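Local coordinates for NigD-like protein (Bacteroides vulgatus ATCC 8482, PDB 3K6O), which is of unknown function but, as a NigD-like protein made with a signal sequence, joins an OB domain to a beta sandwich and probably works outside the cytoplasm, at residues A[39-50]-A[72-82]; A[146-154]-A[183-191]. One frame throughout, in Å; residues are numbered along the deposited sequence.

Contact 1. Residues A[39-50]-A[72-82]; sequences EKLWVVQHIVPY and GFAYNIRLNDY. With SO4 (sulfate ion), chain F; SO4 (sulfate ion), chain G.
Over one face of the Phe73 ring, toward its rim, lies Trp42 CE3, 3.5 Å from Phe73 CZ, the two planes inclined at 50°. With CG anti to the backbone N (chi1 -171°), Trp42 swings its indole toward Phe73, which Tyr28 and Tyr32 meet edge-to-face. Tyr50 CE1 lies over a face of the His46 ring, Val43 CG1 over a face of the Tyr50 ring, and Glu39 OE1 at the edge of the Tyr75 ring. The edge of the Tyr82 ring faces Pro49, Tyr82 OH donating to Pro49 O at 2.8 Å. The guanidinium of Arg78 is gripped at its edge, NH1 reaching Gln45 OE1 at 2.8 Å in both the carbonyl and the guanidinium planes. Arg78 NE bonds Asn80 OD1, a second in-plane anchor; Asn80 ND2 is itself held by Asn62 and Ser64 of strand 58-66, a second shell that positions the amide. Leu41, Val43, Ile77 and Leu79 share one face, where branched aliphatic chains are in van der Waals contact. Leu79 CD2 also touches Tyr50 CB at 3.5 Å. Between Val43 and Gln45 the register slips by one: Ile77 O accepts from both Val44 N, at 3.0 Å, and Gln45 N, at 3.3 Å, a beta bulge where the chain turns a corner. His46 ND1 donates to Val48 O, tying the ring to the loop after strand 45-46, and His46 NE2 binds O2 of the chain G sulfate at 2.6 Å; with both nitrogens donating, the imidazole may be cationic. Tyr50 N holds the chain F sulfate. The order is consistent with an OB fold: 40-46, 58-66 and 75-82 match its third, fourth and fifth strands, and parallel pairing of third and fifth helps close the five-stranded barrel.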
loop_
_atom_site.group_PDB
_atom_site.type_symbol
_atom_site.label_atom_id
_atom_site.label_comp_id
_atom_site.label_asym_id
_atom_site.label_seq_id
_atom_site.Cartn_x
_atom_site.Cartn_y
_atom_site.Cartn_z
ATOM N N GLU A 39 10.653 -12.382 -0.199
ATOM C CA GLU A 39 10.509 -13.825 -0.082
ATOM C C GLU A 39 9.258 -14.328 -0.793
ATOM O O GLU A 39 8.198 -13.736 -0.685
ATOM C CB GLU A 39 10.451 -14.253 1.372
ATOM C CG GLU A 39 11.752 -13.994 2.096
ATOM C CD GLU A 39 11.710 -14.506 3.513
ATOM O OE1 GLU A 39 10.648 -14.366 4.173
ATOM O OE2 GLU A 39 12.720 -15.091 3.937
ATOM N N LYS A 40 9.398 -15.445 -1.499
ATOM C CA LYS A 40 8.325 -16.016 -2.274
ATOM C C LYS A 40 7.727 -17.155 -1.481
ATOM O O LYS A 40 8.458 -18.038 -0.997
ATOM C CB LYS A 40 8.844 -16.558 -3.591
ATOM C CG LYS A 40 9.521 -15.535 -4.519
ATOM C CD LYS A 40 9.877 -16.230 -5.829
ATOM C CE LYS A 40 11.305 -15.907 -6.301
ATOM N NZ LYS A 40 11.490 -14.420 -6.571
ATOM N N LEU A 41 6.404 -17.153 -1.394
ATOM C CA LEU A 41 5.663 -18.135 -0.613
ATOM C C LEU A 41 4.855 -19.032 -1.527
ATOM O O LEU A 41 4.107 -18.527 -2.387
ATOM C CB LEU A 41 4.728 -17.411 0.364
ATOM C CG LEU A 41 5.353 -16.353 1.286
ATOM C CD1 LEU A 41 4.293 -15.741 2.203
ATOM C CD2 LEU A 41 6.499 -16.946 2.088
ATOM N N TRP A 42 5.024 -20.352 -1.367
ATOM C CA TRP A 42 4.205 -21.294 -2.056
ATOM C C TRP A 42 2.986 -21.732 -1.229
ATOM O O TRP A 42 3.126 -22.210 -0.072
ATOM C CB TRP A 42 5.022 -22.526 -2.447
ATOM C CG TRP A 42 4.243 -23.435 -3.345
ATOM C CD1 TRP A 42 3.661 -24.616 -3.017
ATOM C CD2 TRP A 42 3.924 -23.197 -4.725
ATOM N NE1 TRP A 42 3.015 -25.146 -4.108
ATOM C CE2 TRP A 42 3.161 -24.294 -5.171
ATOM C CE3 TRP A 42 4.221 -22.157 -5.627
ATOM C CZ2 TRP A 42 2.668 -24.384 -6.479
ATOM C CZ3 TRP A 42 3.731 -22.240 -6.932
ATOM C CH2 TRP A 42 2.969 -23.347 -7.344
ATOM N N VAL A 43 1.800 -21.630 -1.826
ATOM C CA VAL A 43 0.555 -21.991 -1.130
ATOM C C VAL A 43 0.273 -23.493 -1.203
ATOM O O VAL A 43 -0.056 -24.014 -2.273
ATOM C CB VAL A 43 -0.666 -21.206 -1.679
ATOM C CG1 VAL A 43 -1.940 -21.556 -0.870
ATOM C CG2 VAL A 43 -0.408 -19.671 -1.665
ATOM N N VAL A 44 0.408 -24.198 -0.076
ATOM C CA VAL A 44 0.147 -25.631 -0.051
ATOM C C VAL A 44 -1.187 -25.945 0.634
ATOM O O VAL A 44 -1.687 -27.026 0.465
ATOM C CB VAL A 44 1.289 -26.455 0.638
ATOM C CG1 VAL A 44 2.586 -26.317 -0.143
ATOM C CG2 VAL A 44 1.507 -26.000 2.117
ATOM N N GLN A 45 -1.731 -25.013 1.419
ATOM C CA GLN A 45 -3.075 -25.131 1.965
ATOM C C GLN A 45 -3.754 -23.768 1.850
ATOM O O GLN A 45 -3.102 -22.729 1.968
ATOM C CB GLN A 45 -3.022 -25.572 3.430
ATOM C CG GLN A 45 -2.451 -27.013 3.660
ATOM C CD GLN A 45 -2.205 -27.352 5.109
ATOM O OE1 GLN A 45 -2.519 -26.566 6.002
ATOM N NE2 GLN A 45 -1.614 -28.537 5.361
ATOM N N HIS A 46 -5.060 -23.779 1.629
ATOM C CA HIS A 46 -5.849 -22.549 1.589
ATOM C C HIS A 46 -7.229 -22.789 2.200
ATOM O O HIS A 46 -7.814 -23.853 2.034
ATOM C CB HIS A 46 -5.977 -22.049 0.154
ATOM C CG HIS A 46 -6.778 -22.951 -0.712
ATOM N ND1 HIS A 46 -7.992 -22.581 -1.244
ATOM C CD2 HIS A 46 -6.574 -24.237 -1.087
ATOM C CE1 HIS A 46 -8.486 -23.592 -1.938
ATOM N NE2 HIS A 46 -7.656 -24.615 -1.838
ATOM N N ILE A 47 -7.729 -21.797 2.933
ATOM C CA ILE A 47 -9.042 -21.854 3.579
ATOM C C ILE A 47 -10.019 -20.971 2.779
ATOM O O ILE A 47 -11.237 -21.120 2.874
ATOM C CB ILE A 47 -8.933 -21.329 5.033
ATOM C CG1 ILE A 47 -7.955 -22.187 5.839
ATOM C CG2 ILE A 47 -10.304 -21.224 5.725
ATOM C CD1 ILE A 47 -8.287 -23.667 5.884
ATOM N N VAL A 48 -9.458 -20.038 2.000
ATOM C CA VAL A 48 -10.226 -19.195 1.105
ATOM C C VAL A 48 -9.677 -19.354 -0.310
ATOM O O VAL A 48 -8.540 -19.817 -0.483
ATOM C CB VAL A 48 -10.162 -17.719 1.537
ATOM C CG1 VAL A 48 -10.812 -17.552 2.905
ATOM C CG2 VAL A 48 -8.699 -17.222 1.527
ATOM N N PRO A 49 -10.489 -19.015 -1.327
ATOM C CA PRO A 49 -10.074 -19.169 -2.719
ATOM C C PRO A 49 -8.854 -18.338 -3.055
ATOM O O PRO A 49 -8.735 -17.201 -2.609
ATOM C CB PRO A 49 -11.277 -18.650 -3.520
ATOM C CG PRO A 49 -12.465 -18.895 -2.609
ATOM C CD PRO A 49 -11.927 -18.706 -1.201
ATOM N N TYR A 50 -7.954 -18.892 -3.860
ATOM C CA TYR A 50 -6.798 -18.130 -4.307
ATOM C C TYR A 50 -6.368 -18.409 -5.743
ATOM O O TYR A 50 -5.600 -17.652 -6.291
ATOM C CB TYR A 50 -5.616 -18.368 -3.339
ATOM C CG TYR A 50 -4.866 -19.624 -3.655
ATOM C CD1 TYR A 50 -5.421 -20.865 -3.358
ATOM C CD2 TYR A 50 -3.632 -19.582 -4.304
ATOM C CE1 TYR A 50 -4.751 -22.043 -3.667
ATOM C CE2 TYR A 50 -2.954 -20.759 -4.617
ATOM C CZ TYR A 50 -3.520 -21.982 -4.287
ATOM O OH TYR A 50 -2.903 -23.149 -4.608
ATOM N N GLY A 72 13.042 -22.231 -4.980
ATOM C CA GLY A 72 13.097 -20.763 -4.846
ATOM C C GLY A 72 12.022 -20.135 -3.949
ATOM O O GLY A 72 12.008 -18.905 -3.754
ATOM N N PHE A 73 11.090 -20.956 -3.441
ATOM C CA PHE A 73 10.075 -20.473 -2.510
ATOM C C PHE A 73 10.640 -20.633 -1.130
ATOM O O PHE A 73 11.031 -21.736 -0.736
ATOM C CB PHE A 73 8.740 -21.233 -2.690
ATOM C CG PHE A 73 8.189 -21.103 -4.070
ATOM C CD1 PHE A 73 7.611 -19.939 -4.471
ATOM C CD2 PHE A 73 8.350 -22.110 -5.000
ATOM C CE1 PHE A 73 7.157 -19.767 -5.783
ATOM C CE2 PHE A 73 7.902 -21.960 -6.293
ATOM C CZ PHE A 73 7.290 -20.780 -6.685
ATOM N N ALA A 74 10.741 -19.524 -0.417
ATOM C CA ALA A 74 11.311 -19.531 0.912
ATOM C C ALA A 74 10.525 -20.436 1.856
ATOM O O ALA A 74 11.126 -21.140 2.668
ATOM C CB ALA A 74 11.351 -18.090 1.472
ATOM N N TYR A 75 9.188 -20.361 1.781
ATOM C CA TYR A 75 8.292 -21.109 2.649
ATOM C C TYR A 75 7.070 -21.642 1.909
ATOM O O TYR A 75 6.613 -21.052 0.934
ATOM C CB TYR A 75 7.783 -20.231 3.787
ATOM C CG TYR A 75 8.857 -19.701 4.694
ATOM C CD1 TYR A 75 9.324 -20.455 5.768
ATOM C CD2 TYR A 75 9.378 -18.434 4.500
ATOM C CE1 TYR A 75 10.307 -19.973 6.597
ATOM C CE2 TYR A 75 10.356 -17.944 5.323
ATOM C CZ TYR A 75 10.813 -18.713 6.373
ATOM O OH TYR A 75 11.788 -18.209 7.185
ATOM N N ASN A 76 6.556 -22.753 2.414
ATOM C CA ASN A 76 5.261 -23.294 2.046
ATOM C C ASN A 76 4.306 -22.835 3.119
ATOM O O ASN A 76 4.607 -22.987 4.305
ATOM C CB ASN A 76 5.278 -24.815 2.007
ATOM C CG ASN A 76 6.165 -25.359 0.923
ATOM O OD1 ASN A 76 6.343 -24.728 -0.139
ATOM N ND2 ASN A 76 6.711 -26.564 1.164
ATOM N N ILE A 77 3.174 -22.259 2.712
ATOM C CA ILE A 77 2.237 -21.668 3.660
ATOM C C ILE A 77 0.815 -22.194 3.536
ATOM O O ILE A 77 0.442 -22.799 2.527
ATOM C CB ILE A 77 2.202 -20.098 3.542
ATOM C CG1 ILE A 77 1.582 -19.649 2.206
ATOM C CG2 ILE A 77 3.606 -19.530 3.658
ATOM C CD1 ILE A 77 0.961 -18.243 2.201
ATOM N N ARG A 78 0.032 -21.954 4.590
ATOM C CA ARG A 78 -1.408 -22.032 4.522
ATOM C C ARG A 78 -1.914 -20.596 4.395
ATOM O O ARG A 78 -1.557 -19.722 5.204
ATOM C CB ARG A 78 -2.012 -22.682 5.784
ATOM C CG ARG A 78 -3.503 -22.641 5.801
ATOM C CD ARG A 78 -4.129 -23.519 6.835
ATOM N NE ARG A 78 -3.660 -23.249 8.178
ATOM C CZ ARG A 78 -2.901 -24.069 8.906
ATOM N NH1 ARG A 78 -2.471 -25.237 8.432
ATOM N NH2 ARG A 78 -2.554 -23.708 10.127
ATOM N N LEU A 79 -2.751 -20.363 3.403
ATOM C CA LEU A 79 -3.384 -19.068 3.219
ATOM C C LEU A 79 -4.716 -19.113 3.960
ATOM O O LEU A 79 -5.656 -19.719 3.471
ATOM C CB LEU A 79 -3.592 -18.785 1.730
ATOM C CG LEU A 79 -4.316 -17.492 1.370
ATOM C CD1 LEU A 79 -3.547 -16.241 1.896
ATOM C CD2 LEU A 79 -4.537 -17.411 -0.132
ATOM N N ASN A 80 -4.760 -18.504 5.152
ATOM C CA ASN A 80 -5.936 -18.561 6.035
ATOM C C ASN A 80 -7.053 -17.597 5.614
ATOM O O ASN A 80 -8.208 -17.890 5.797
ATOM C CB ASN A 80 -5.556 -18.262 7.497
ATOM C CG ASN A 80 -4.484 -19.202 8.055
ATOM O OD1 ASN A 80 -4.567 -20.422 7.900
ATOM N ND2 ASN A 80 -3.478 -18.628 8.721
ATOM N N ASP A 81 -6.697 -16.469 5.029
ATOM C CA ASP A 81 -7.636 -15.396 4.718
ATOM C C ASP A 81 -6.866 -14.287 4.053
ATOM O O ASP A 81 -5.627 -14.217 4.173
ATOM C CB ASP A 81 -8.248 -14.831 6.005
ATOM C CG ASP A 81 -9.529 -14.067 5.775
ATOM O OD1 ASP A 81 -10.004 -13.960 4.638
ATOM O OD2 ASP A 81 -10.052 -13.540 6.769
ATOM N N TYR A 82 -7.585 -13.424 3.346
ATOM C CA TYR A 82 -7.002 -12.183 2.895
ATOM C C TYR A 82 -8.082 -11.216 2.443
ATOM O O TYR A 82 -9.260 -11.568 2.347
ATOM C CB TYR A 82 -6.014 -12.436 1.754
ATOM C CG TYR A 82 -6.654 -12.969 0.495
ATOM C CD1 TYR A 82 -6.890 -14.307 0.344
ATOM C CD2 TYR A 82 -7.032 -12.126 -0.534
ATOM C CE1 TYR A 82 -7.482 -14.788 -0.784
ATOM C CE2 TYR A 82 -7.626 -12.612 -1.666
ATOM C CZ TYR A 82 -7.850 -13.948 -1.770
ATOM O OH TYR A 82 -8.404 -14.471 -2.898
HETATM S S SO4 F . -9.963 -21.845 -5.857
HETATM O O1 SO4 F . -9.713 -22.936 -6.821
HETATM O O2 SO4 F . -10.512 -20.729 -6.635
HETATM O O3 SO4 F . -10.903 -22.217 -4.781
HETATM O O4 SO4 F . -8.712 -21.519 -5.148
HETATM S S SO4 G . -8.767 -27.641 -2.932
HETATM O O1 SO4 G . -7.323 -27.904 -2.948
HETATM O O2 SO4 G . -9.045 -26.269 -3.323
HETATM O O3 SO4 G . -9.424 -28.501 -3.921
HETATM O O4 SO4 G . -9.255 -27.844 -1.563
HETATM O O HOH W 1 11.837 -16.759 -1.853
#

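Contact 2. Residues A[146-154]-A[183-191]; sequences KDGYAHLEL and ELKGIKVLV
Tyr149 lays its ring between two lysines and a glycine. Over one face sit Gly186 N and Lys185 CB, the latter 4.2 Å from the ring centroid in a CH-pi contact; over the opposite face runs Lys188, its CE 4.0 Å from the same centroid. The extended Lys188 chain carries NZ over that face too, a cation-pi contact at 4.8 Å. Glycine suits position 186 because the ring, at Tyr149 CE2, fills the place where a CB would stand, and phi 159° also favours it. Lys188 NZ closes a salt bridge to Asp147 OD2, 3.2 Å away on the anti side, tilted out of the carboxylate plane. Asp147 CG stands between its own N and C (chi1 65°), which turns OD1 back to accept from Tyr149 N, coming from above the carboxylate plane, in an Asx turn; His151 NE2 donates to OD1 on the syn side, nearly straight at 169°. The nearby ammonium would probably favour the negative carboxylate. Tyr149, His151, Lys188 and Glu153 lie on one face of the sheet; Ala150, Leu152, Ile187 and Val189 on the opposite one, where Leu152 CD1 meets Ile187 CD1 at 3.5 Å. A parallel ladder joins the strands, from Ala150 N to Gly186 O and Lys188 N to Ala150 O on to Leu154 N to Leu190 O. Antiparallel strands 133-139 and 199-204 flank it. A mainly polar face and an apolar one packed on Met111 of strand 107-113 are as expected for a layer of the C-terminal beta sandwich.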
loop_
_atom_site.group_PDB
_atom_site.type_symbol
_atom_site.label_atom_id
_atom_site.label_comp_id
_atom_site.label_asym_id
_atom_site.label_seq_id
_atom_site.Cartn_x
_atom_site.Cartn_y
_atom_site.Cartn_z
ATOM N N LYS A 146 16.325 20.716 -3.375
ATOM C CA LYS A 146 17.747 20.383 -3.535
ATOM C C LYS A 146 18.177 19.137 -2.790
ATOM O O LYS A 146 19.347 18.775 -2.879
ATOM C CB LYS A 146 18.631 21.546 -3.041
ATOM N N ASP A 147 17.272 18.480 -2.061
ATOM C CA ASP A 147 17.698 17.747 -0.854
ATOM C C ASP A 147 17.917 16.256 -1.031
ATOM O O ASP A 147 18.187 15.560 -0.060
ATOM C CB ASP A 147 16.702 17.997 0.297
ATOM C CG ASP A 147 15.308 17.425 0.023
ATOM O OD1 ASP A 147 15.097 16.780 -1.033
ATOM O OD2 ASP A 147 14.419 17.610 0.878
ATOM N N GLY A 148 17.770 15.756 -2.255
ATOM C CA GLY A 148 17.922 14.314 -2.543
ATOM C C GLY A 148 16.791 13.383 -2.116
ATOM O O GLY A 148 16.932 12.159 -2.222
ATOM N N TYR A 149 15.685 13.936 -1.629
ATOM C CA TYR A 149 14.504 13.169 -1.259
ATOM C C TYR A 149 13.460 13.311 -2.350
ATOM O O TYR A 149 13.356 14.351 -2.965
ATOM C CB TYR A 149 13.885 13.678 0.047
ATOM C CG TYR A 149 14.510 13.144 1.316
ATOM C CD1 TYR A 149 15.740 13.602 1.754
ATOM C CD2 TYR A 149 13.855 12.196 2.089
ATOM C CE1 TYR A 149 16.304 13.111 2.929
ATOM C CE2 TYR A 149 14.410 11.703 3.227
ATOM C CZ TYR A 149 15.630 12.145 3.651
ATOM O OH TYR A 149 16.168 11.629 4.800
ATOM N N ALA A 150 12.647 12.270 -2.528
ATOM C CA ALA A 150 11.444 12.343 -3.318
ATOM C C ALA A 150 10.415 13.124 -2.512
ATOM O O ALA A 150 10.239 12.850 -1.342
ATOM C CB ALA A 150 10.919 10.929 -3.590
ATOM N N HIS A 151 9.714 14.054 -3.158
ATOM C CA HIS A 151 8.617 14.779 -2.554
ATOM C C HIS A 151 7.262 14.508 -3.250
ATOM O O HIS A 151 7.061 14.851 -4.425
ATOM C CB HIS A 151 8.929 16.273 -2.579
ATOM C CG HIS A 151 10.187 16.631 -1.862
ATOM N ND1 HIS A 151 10.196 17.184 -0.595
ATOM C CD2 HIS A 151 11.489 16.507 -2.230
ATOM C CE1 HIS A 151 11.446 17.400 -0.226
ATOM N NE2 HIS A 151 12.250 16.997 -1.194
ATOM N N LEU A 152 6.357 13.881 -2.501
ATOM C CA LEU A 152 5.016 13.478 -2.957
ATOM C C LEU A 152 3.970 14.003 -1.976
ATOM O O LEU A 152 4.287 14.335 -0.788
ATOM C CB LEU A 152 4.916 11.945 -3.031
ATOM C CG LEU A 152 5.901 11.271 -3.958
ATOM C CD1 LEU A 152 5.857 9.719 -3.851
ATOM C CD2 LEU A 152 5.790 11.763 -5.406
ATOM N N GLU A 153 2.713 14.044 -2.427
ATOM C CA GLU A 153 1.653 14.477 -1.527
ATOM C C GLU A 153 0.490 13.546 -1.614
ATOM O O GLU A 153 0.134 13.084 -2.689
ATOM C CB GLU A 153 1.212 15.920 -1.827
ATOM C CG GLU A 153 2.359 16.923 -2.046
ATOM C CD GLU A 153 1.863 18.371 -2.229
ATOM O OE1 GLU A 153 0.623 18.577 -2.134
ATOM O OE2 GLU A 153 2.710 19.271 -2.482
ATOM N N LEU A 154 -0.105 13.258 -0.471
ATOM C CA LEU A 154 -1.333 12.501 -0.440
ATOM C C LEU A 154 -2.473 13.507 -0.424
ATOM O O LEU A 154 -2.475 14.412 0.390
ATOM C CB LEU A 154 -1.448 11.632 0.806
ATOM C CG LEU A 154 -0.922 10.206 0.895
ATOM C CD1 LEU A 154 -1.320 9.724 2.315
ATOM C CD2 LEU A 154 -1.447 9.276 -0.202
ATOM N N GLU A 183 19.540 7.240 -6.653
ATOM C CA GLU A 183 19.806 8.649 -6.343
ATOM C C GLU A 183 18.962 9.168 -5.159
ATOM O O GLU A 183 19.145 10.313 -4.754
ATOM C CB GLU A 183 19.489 9.555 -7.554
ATOM C CG GLU A 183 20.208 9.205 -8.863
ATOM C CD GLU A 183 21.684 9.453 -8.768
ATOM O OE1 GLU A 183 22.059 10.633 -8.606
ATOM O OE2 GLU A 183 22.461 8.470 -8.819
ATOM N N LEU A 184 18.005 8.401 -4.639
ATOM C CA LEU A 184 17.117 8.969 -3.583
ATOM C C LEU A 184 17.586 8.649 -2.162
ATOM O O LEU A 184 17.855 7.501 -1.822
ATOM C CB LEU A 184 15.653 8.538 -3.748
ATOM C CG LEU A 184 14.978 8.954 -5.057
ATOM C CD1 LEU A 184 13.635 8.205 -5.206
ATOM C CD2 LEU A 184 14.802 10.484 -5.206
ATOM N N LYS A 185 17.665 9.693 -1.353
ATOM C CA LYS A 185 17.967 9.585 0.068
ATOM C C LYS A 185 16.755 9.110 0.882
ATOM O O LYS A 185 16.905 8.691 2.041
ATOM C CB LYS A 185 18.400 10.948 0.603
ATOM C CG LYS A 185 19.783 11.411 0.168
ATOM C CD LYS A 185 20.131 12.747 0.905
ATOM C CE LYS A 185 21.506 13.313 0.496
ATOM N NZ LYS A 185 22.127 14.251 1.536
ATOM N N GLY A 186 15.563 9.228 0.288
ATOM C CA GLY A 186 14.316 8.843 0.952
ATOM C C GLY A 186 13.110 9.522 0.327
ATOM O O GLY A 186 13.205 10.082 -0.742
ATOM N N ILE A 187 11.979 9.471 1.004
ATOM C CA ILE A 187 10.755 10.027 0.486
ATOM C C ILE A 187 10.069 10.834 1.566
ATOM O O ILE A 187 10.099 10.470 2.738
ATOM C CB ILE A 187 9.849 8.915 -0.067
ATOM C CG1 ILE A 187 8.607 9.457 -0.699
ATOM C CG2 ILE A 187 9.372 7.923 1.017
ATOM C CD1 ILE A 187 7.784 8.252 -1.268
ATOM N N LYS A 188 9.493 11.949 1.158
ATOM C CA LYS A 188 8.721 12.831 2.036
ATOM C C LYS A 188 7.308 12.923 1.486
ATOM O O LYS A 188 7.122 13.177 0.290
ATOM C CB LYS A 188 9.362 14.200 2.081
ATOM C CG LYS A 188 10.765 14.205 2.676
ATOM C CD LYS A 188 11.315 15.620 2.906
ATOM C CE LYS A 188 12.692 15.596 3.640
ATOM N NZ LYS A 188 13.298 16.968 3.786
ATOM N N VAL A 189 6.325 12.675 2.343
ATOM C CA VAL A 189 4.939 12.635 1.957
ATOM C C VAL A 189 4.086 13.635 2.768
ATOM O O VAL A 189 3.992 13.522 3.989
ATOM C CB VAL A 189 4.334 11.226 2.119
ATOM C CG1 VAL A 189 2.830 11.216 1.667
ATOM C CG2 VAL A 189 5.167 10.188 1.326
ATOM N N LEU A 190 3.491 14.606 2.080
ATOM C CA LEU A 190 2.677 15.626 2.731
ATOM C C LEU A 190 1.240 15.149 2.901
ATOM O O LEU A 190 0.632 14.608 1.963
ATOM C CB LEU A 190 2.661 16.945 1.931
ATOM C CG LEU A 190 3.817 17.931 2.136
ATOM C CD1 LEU A 190 3.846 18.971 1.012
ATOM C CD2 LEU A 190 3.757 18.654 3.518
ATOM N N VAL A 191 0.701 15.395 4.087
ATOM C CA VAL A 191 -0.639 14.972 4.454
ATOM C C VAL A 191 -1.372 16.112 5.135
ATOM O O VAL A 191 -0.791 16.835 5.989
ATOM C CB VAL A 191 -0.587 13.761 5.413
ATOM C CG1 VAL A 191 -2.007 13.401 5.994
ATOM C CG2 VAL A 191 0.048 12.575 4.675
#

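Overall arrangement
Contact 1 and contact 2 stand on opposite sides of the chain's centre, about 34 Å apart between centres and about 20 Å between nearest atoms, and do not touch. They follow one another in series along the chain: contact 1 lies in the N-terminal OB domain, contact 2 in the C-terminal beta sandwich. Strand 75-93 links the two regions, beginning in contact 1 and later pairing with strand 133-139, the antiparallel neighbour of strand 149-157. Both are parallel pairings, but only contact 1 is broken by a bulge. No active site is known; the sulfates at contact 1 and tetraethylene glycol near each contact probably came from crystallisation.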